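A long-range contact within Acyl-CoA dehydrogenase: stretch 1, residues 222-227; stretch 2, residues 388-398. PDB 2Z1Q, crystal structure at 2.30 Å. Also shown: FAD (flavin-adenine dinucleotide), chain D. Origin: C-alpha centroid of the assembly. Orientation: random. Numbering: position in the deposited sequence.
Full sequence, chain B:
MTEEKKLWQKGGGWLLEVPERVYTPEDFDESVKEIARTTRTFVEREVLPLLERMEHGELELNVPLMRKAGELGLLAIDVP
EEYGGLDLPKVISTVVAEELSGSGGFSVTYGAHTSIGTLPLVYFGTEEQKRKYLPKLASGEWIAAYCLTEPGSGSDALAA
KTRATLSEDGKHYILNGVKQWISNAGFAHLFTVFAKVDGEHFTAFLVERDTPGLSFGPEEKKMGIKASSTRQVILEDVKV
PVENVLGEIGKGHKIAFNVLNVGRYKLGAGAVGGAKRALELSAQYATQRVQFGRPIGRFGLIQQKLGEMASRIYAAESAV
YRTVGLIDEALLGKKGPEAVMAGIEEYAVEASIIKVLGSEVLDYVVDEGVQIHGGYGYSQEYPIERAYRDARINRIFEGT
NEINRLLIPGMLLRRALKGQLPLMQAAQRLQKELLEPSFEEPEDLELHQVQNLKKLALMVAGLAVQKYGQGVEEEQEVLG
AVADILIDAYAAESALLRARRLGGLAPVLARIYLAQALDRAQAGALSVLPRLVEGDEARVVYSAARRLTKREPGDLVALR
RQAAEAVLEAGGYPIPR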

# COMPACT_ATOMS: atom_id res chain seq x y z
N LYS B 222 -10.06 9.68 -11.71
CA LYS B 222 -9.32 9.23 -10.53
C LYS B 222 -8.65 7.87 -10.70
O LYS B 222 -8.86 7.18 -11.70
CB LYS B 222 -10.23 9.22 -9.31
CG LYS B 222 -11.58 8.58 -9.54
CD LYS B 222 -12.66 9.63 -9.78
CE LYS B 222 -14.01 9.00 -10.17
NZ LYS B 222 -14.83 8.49 -9.03
N MET B 223 -7.84 7.48 -9.71
CA MET B 223 -7.15 6.19 -9.85
C MET B 223 -8.09 5.00 -9.72
O MET B 223 -7.80 3.94 -10.27
CB MET B 223 -5.93 6.03 -8.90
CG MET B 223 -6.19 5.51 -7.51
SD MET B 223 -4.77 4.79 -6.67
CE MET B 223 -3.71 6.22 -6.51
N GLY B 224 -9.21 5.18 -9.03
CA GLY B 224 -10.15 4.08 -8.83
C GLY B 224 -11.60 4.48 -8.69
O GLY B 224 -11.96 5.64 -8.89
N ILE B 225 -12.44 3.51 -8.31
CA ILE B 225 -13.89 3.71 -8.21
C ILE B 225 -14.38 4.51 -9.42
O ILE B 225 -15.13 5.49 -9.28
CB ILE B 225 -14.35 4.40 -6.89
CG1 ILE B 225 -13.71 5.77 -6.70
CG2 ILE B 225 -14.00 3.54 -5.70
CD1 ILE B 225 -14.25 6.46 -5.47
N LYS B 226 -13.94 4.09 -10.61
CA LYS B 226 -14.32 4.76 -11.85
C LYS B 226 -15.83 4.66 -12.14
O LYS B 226 -16.38 5.50 -12.85
CB LYS B 226 -13.53 4.19 -13.02
CG LYS B 226 -12.04 4.54 -13.00
CD LYS B 226 -11.30 3.80 -14.10
CE LYS B 226 -9.87 4.30 -14.21
NZ LYS B 226 -9.31 4.33 -12.86
N ALA B 227 -16.48 3.64 -11.59
CA ALA B 227 -17.92 3.46 -11.78
C ALA B 227 -18.69 4.53 -11.02
O ALA B 227 -19.91 4.63 -11.13
CB ALA B 227 -18.36 2.08 -11.30
N TYR B 388 -7.44 -3.09 -5.68
CA TYR B 388 -6.29 -2.40 -5.12
C TYR B 388 -6.50 -0.90 -5.33
O TYR B 388 -6.27 -0.11 -4.41
CB TYR B 388 -5.01 -2.83 -5.82
CG TYR B 388 -3.76 -2.16 -5.29
CD1 TYR B 388 -3.14 -2.64 -4.14
CD2 TYR B 388 -3.20 -1.06 -5.94
CE1 TYR B 388 -2.00 -2.04 -3.64
CE2 TYR B 388 -2.04 -0.45 -5.44
CZ TYR B 388 -1.45 -0.95 -4.28
OH TYR B 388 -0.31 -0.41 -3.75
N ARG B 389 -6.93 -0.51 -6.52
CA ARG B 389 -7.13 0.91 -6.78
C ARG B 389 -8.35 1.48 -6.04
O ARG B 389 -8.26 2.56 -5.43
CB ARG B 389 -7.22 1.17 -8.28
CG ARG B 389 -5.85 1.10 -9.00
CD ARG B 389 -5.93 1.44 -10.49
NE ARG B 389 -6.66 0.39 -11.20
CZ ARG B 389 -7.94 0.48 -11.56
NH1 ARG B 389 -8.65 1.58 -11.31
NH2 ARG B 389 -8.53 -0.56 -12.12
N ASP B 390 -9.47 0.75 -6.07
CA ASP B 390 -10.70 1.20 -5.39
C ASP B 390 -10.51 1.37 -3.89
O ASP B 390 -11.15 2.22 -3.26
CB ASP B 390 -11.84 0.18 -5.60
CG ASP B 390 -12.31 0.09 -7.05
OD1 ASP B 390 -11.83 0.88 -7.90
OD2 ASP B 390 -13.16 -0.78 -7.34
N ALA B 391 -9.63 0.56 -3.31
CA ALA B 391 -9.42 0.62 -1.86
C ALA B 391 -8.76 1.88 -1.35
O ALA B 391 -9.13 2.40 -0.30
CB ALA B 391 -8.61 -0.58 -1.42
N ARG B 392 -7.78 2.35 -2.11
CA ARG B 392 -6.99 3.52 -1.75
C ARG B 392 -7.77 4.74 -1.22
O ARG B 392 -7.32 5.42 -0.29
CB ARG B 392 -6.13 3.93 -2.97
CG ARG B 392 -4.71 4.35 -2.62
CD ARG B 392 -4.76 5.23 -1.42
NE ARG B 392 -3.52 5.46 -0.71
CZ ARG B 392 -3.52 6.11 0.45
NH1 ARG B 392 -2.39 6.34 1.11
NH2 ARG B 392 -4.67 6.51 0.95
N ILE B 393 -8.94 5.01 -1.79
CA ILE B 393 -9.73 6.17 -1.37
C ILE B 393 -10.26 6.09 0.07
O ILE B 393 -10.45 7.11 0.74
CB ILE B 393 -10.92 6.40 -2.34
CG1 ILE B 393 -11.54 7.79 -2.11
CG2 ILE B 393 -11.98 5.31 -2.15
CD1 ILE B 393 -10.57 8.94 -2.31
N ASN B 394 -10.45 4.88 0.57
CA ASN B 394 -10.99 4.70 1.91
C ASN B 394 -10.30 5.34 3.10
O ASN B 394 -10.98 5.78 4.03
CB ASN B 394 -11.22 3.22 2.15
CG ASN B 394 -12.28 2.68 1.22
OD1 ASN B 394 -13.38 3.22 1.16
ND2 ASN B 394 -11.95 1.63 0.48
N ARG B 395 -8.98 5.43 3.07
CA ARG B 395 -8.23 6.06 4.16
C ARG B 395 -8.37 7.58 4.11
O ARG B 395 -7.84 8.30 4.96
CB ARG B 395 -6.76 5.65 4.07
CG ARG B 395 -6.51 4.17 4.38
CD ARG B 395 -5.27 3.66 3.64
NE ARG B 395 -4.04 4.33 4.05
CZ ARG B 395 -2.87 4.19 3.42
NH1 ARG B 395 -2.76 3.42 2.36
NH2 ARG B 395 -1.81 4.85 3.87
N ILE B 396 -9.10 8.08 3.11
CA ILE B 396 -9.33 9.52 2.96
C ILE B 396 -10.78 9.89 3.27
O ILE B 396 -11.03 10.89 3.95
CB ILE B 396 -8.93 9.97 1.56
CG1 ILE B 396 -7.45 9.69 1.38
CG2 ILE B 396 -9.24 11.45 1.34
CD1 ILE B 396 -6.95 10.00 0.02
N PHE B 397 -11.71 9.07 2.78
CA PHE B 397 -13.16 9.24 2.99
C PHE B 397 -13.54 9.31 4.47
O PHE B 397 -12.87 8.75 5.33
CB PHE B 397 -13.94 8.04 2.41
CG PHE B 397 -14.22 8.13 0.93
CD1 PHE B 397 -14.15 9.35 0.27
CD2 PHE B 397 -14.61 7.00 0.21
CE1 PHE B 397 -14.47 9.44 -1.08
CE2 PHE B 397 -14.94 7.08 -1.14
CZ PHE B 397 -14.87 8.30 -1.79
N GLU B 398 -14.66 9.97 4.75
CA GLU B 398 -15.19 10.10 6.11
C GLU B 398 -14.13 10.65 7.06
O GLU B 398 -14.05 10.24 8.21
CB GLU B 398 -15.63 8.72 6.64
CG GLU B 398 -16.45 7.89 5.66
CD GLU B 398 -17.78 8.53 5.32
OE1 GLU B 398 -18.30 8.26 4.22
OE2 GLU B 398 -18.32 9.30 6.15
PA FAD D . -5.82 17.67 1.99
O1A FAD D . -6.06 16.68 0.97
O2A FAD D . -6.41 19.15 1.96
O5B FAD D . -5.41 17.13 3.40
C5B FAD D . -4.04 16.73 3.39
C4B FAD D . -3.86 16.41 4.86
O4B FAD D . -4.89 16.21 5.74
C3B FAD D . -2.59 15.58 5.36
O3B FAD D . -1.43 16.42 5.42
C2B FAD D . -3.25 15.22 6.75
O2B FAD D . -2.35 14.97 7.83
C1B FAD D . -3.99 16.53 6.73
N9A FAD D . -4.56 17.15 7.89
C8A FAD D . -5.69 17.91 7.81
N7A FAD D . -5.98 18.40 8.96
C5A FAD D . -5.09 17.96 9.87
C6A FAD D . -4.90 18.17 11.27
N6A FAD D . -5.79 18.96 11.96
N1A FAD D . -3.85 17.55 11.87
C2A FAD D . -2.98 16.81 11.19
N3A FAD D . -3.13 16.62 9.89
C4A FAD D . -4.13 17.16 9.18
N1 FAD D . -16.95 15.67 -0.63
C2 FAD D . -18.26 15.94 -0.40
O2 FAD D . -18.54 16.94 0.24
N3 FAD D . -19.26 15.16 -0.87
C4 FAD D . -19.03 14.02 -1.62
O4 FAD D . -19.93 13.34 -2.04
C4X FAD D . -17.61 13.68 -1.92
N5 FAD D . -17.27 12.62 -2.68
C5X FAD D . -15.97 12.36 -2.98
C6 FAD D . -15.61 11.26 -3.83
C7 FAD D . -14.27 11.04 -4.16
C7M FAD D . -13.90 9.90 -5.09
C8 FAD D . -13.24 11.89 -3.64
C8M FAD D . -11.78 11.69 -3.97
C9 FAD D . -13.57 12.94 -2.80
C9A FAD D . -14.94 13.20 -2.46
N10 FAD D . -15.25 14.31 -1.64
C10 FAD D . -16.57 14.60 -1.36
C1' FAD D . -14.14 15.10 -1.18
C2' FAD D . -13.69 14.83 0.26
O2' FAD D . -14.70 15.19 1.19
C3' FAD D . -12.47 15.69 0.35
O3' FAD D . -11.52 15.18 -0.63
C4' FAD D . -11.76 15.67 1.68
O4' FAD D . -12.56 16.17 2.76
C5' FAD D . -10.58 16.51 1.37
O5' FAD D . -9.70 16.64 2.38
P FAD D . -8.50 17.31 1.55
O1P FAD D . -8.23 16.45 0.38
O2P FAD D . -8.92 18.80 1.04
O3P FAD D . -7.27 17.29 2.62
O HOH W 1 -11.82 1.87 -10.64

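Stretch 1 crosses this contact without regular secondary structure, while stretch 2 enters it as part of a helix that began earlier in the chain and then continues as loop or turn. The two backbones lie nearest, CA to CA, at Gly224 and Asp390, 4.5 Å apart. That closeness depends on glycine: an ideal CB on Gly224 would point toward the helix and sit 2.7 Å from Arg389 O and 3.0 Å from Asp390 N, both clashes. Ile225 then adopts positive phi and psi (42°/48°), unusual for a residue branched at CB. Further along stretch 2, Ile393 O accepts from both Ile396 N at 2.9 Å and Phe397 N at 3.1 Å.

Two hydrogen bonds, each joining a side chain of stretch 2 to the backbone of stretch 1, flank the glycine in sequence. Arg389 NH1 donates to Met223 O at 2.7 Å and 165°, the carbonyl lying near the plane of the guanidinium at its edge, where the N-H bonds point. Ile225 N donates to Asp390 OD1 at 2.7 Å and 163°. Neighbouring helix residues thus satisfy one acceptor and one donor of an irregular segment that has no strand partner here. Water 1 reinforces the arrangement: it donates to Asp390 OD1 at 2.9 Å and accepts from Lys226 N at 3.1 Å and Arg389 NH1 at 3.3 Å.

Lys226 sets two like charges close together: its NZ stands 3.2 Å from Arg389 NH1, and both atoms are donors. NZ has a hydrogen bond of its own, however, donating to Lys222 O at 3.1 Å, while Arg389 NE and NH2 are bonded elsewhere in the structure. Lys222 NZ in turn donates to Ile225 O at 3.0 Å, so both lysines tie stretch 1 to itself.

Apolar packing completes the contact. Met223 lays its SD 4.0 Å from Arg392 CB, using the aliphatic base of an arginine whose end leads away. Ile225 contributes the largest covered area of any residue here; its CD1 lies 4.2 Å from Ile393 CG2 and 4.2 Å from Phe397 CZ. The same three residues meet the FAD: Ile225 CD1 is 3.5 Å from FAD C7M, Ile393 CD1 is 3.4 Å from FAD C8M, and Phe397 CE1 is 3.5 Å from FAD C7, which lies at the edge of the phenyl ring. The rule to read is compact: glycine permits the approach, charged side chains hold the backbone, and an isoleucine links the joint to the cofactor.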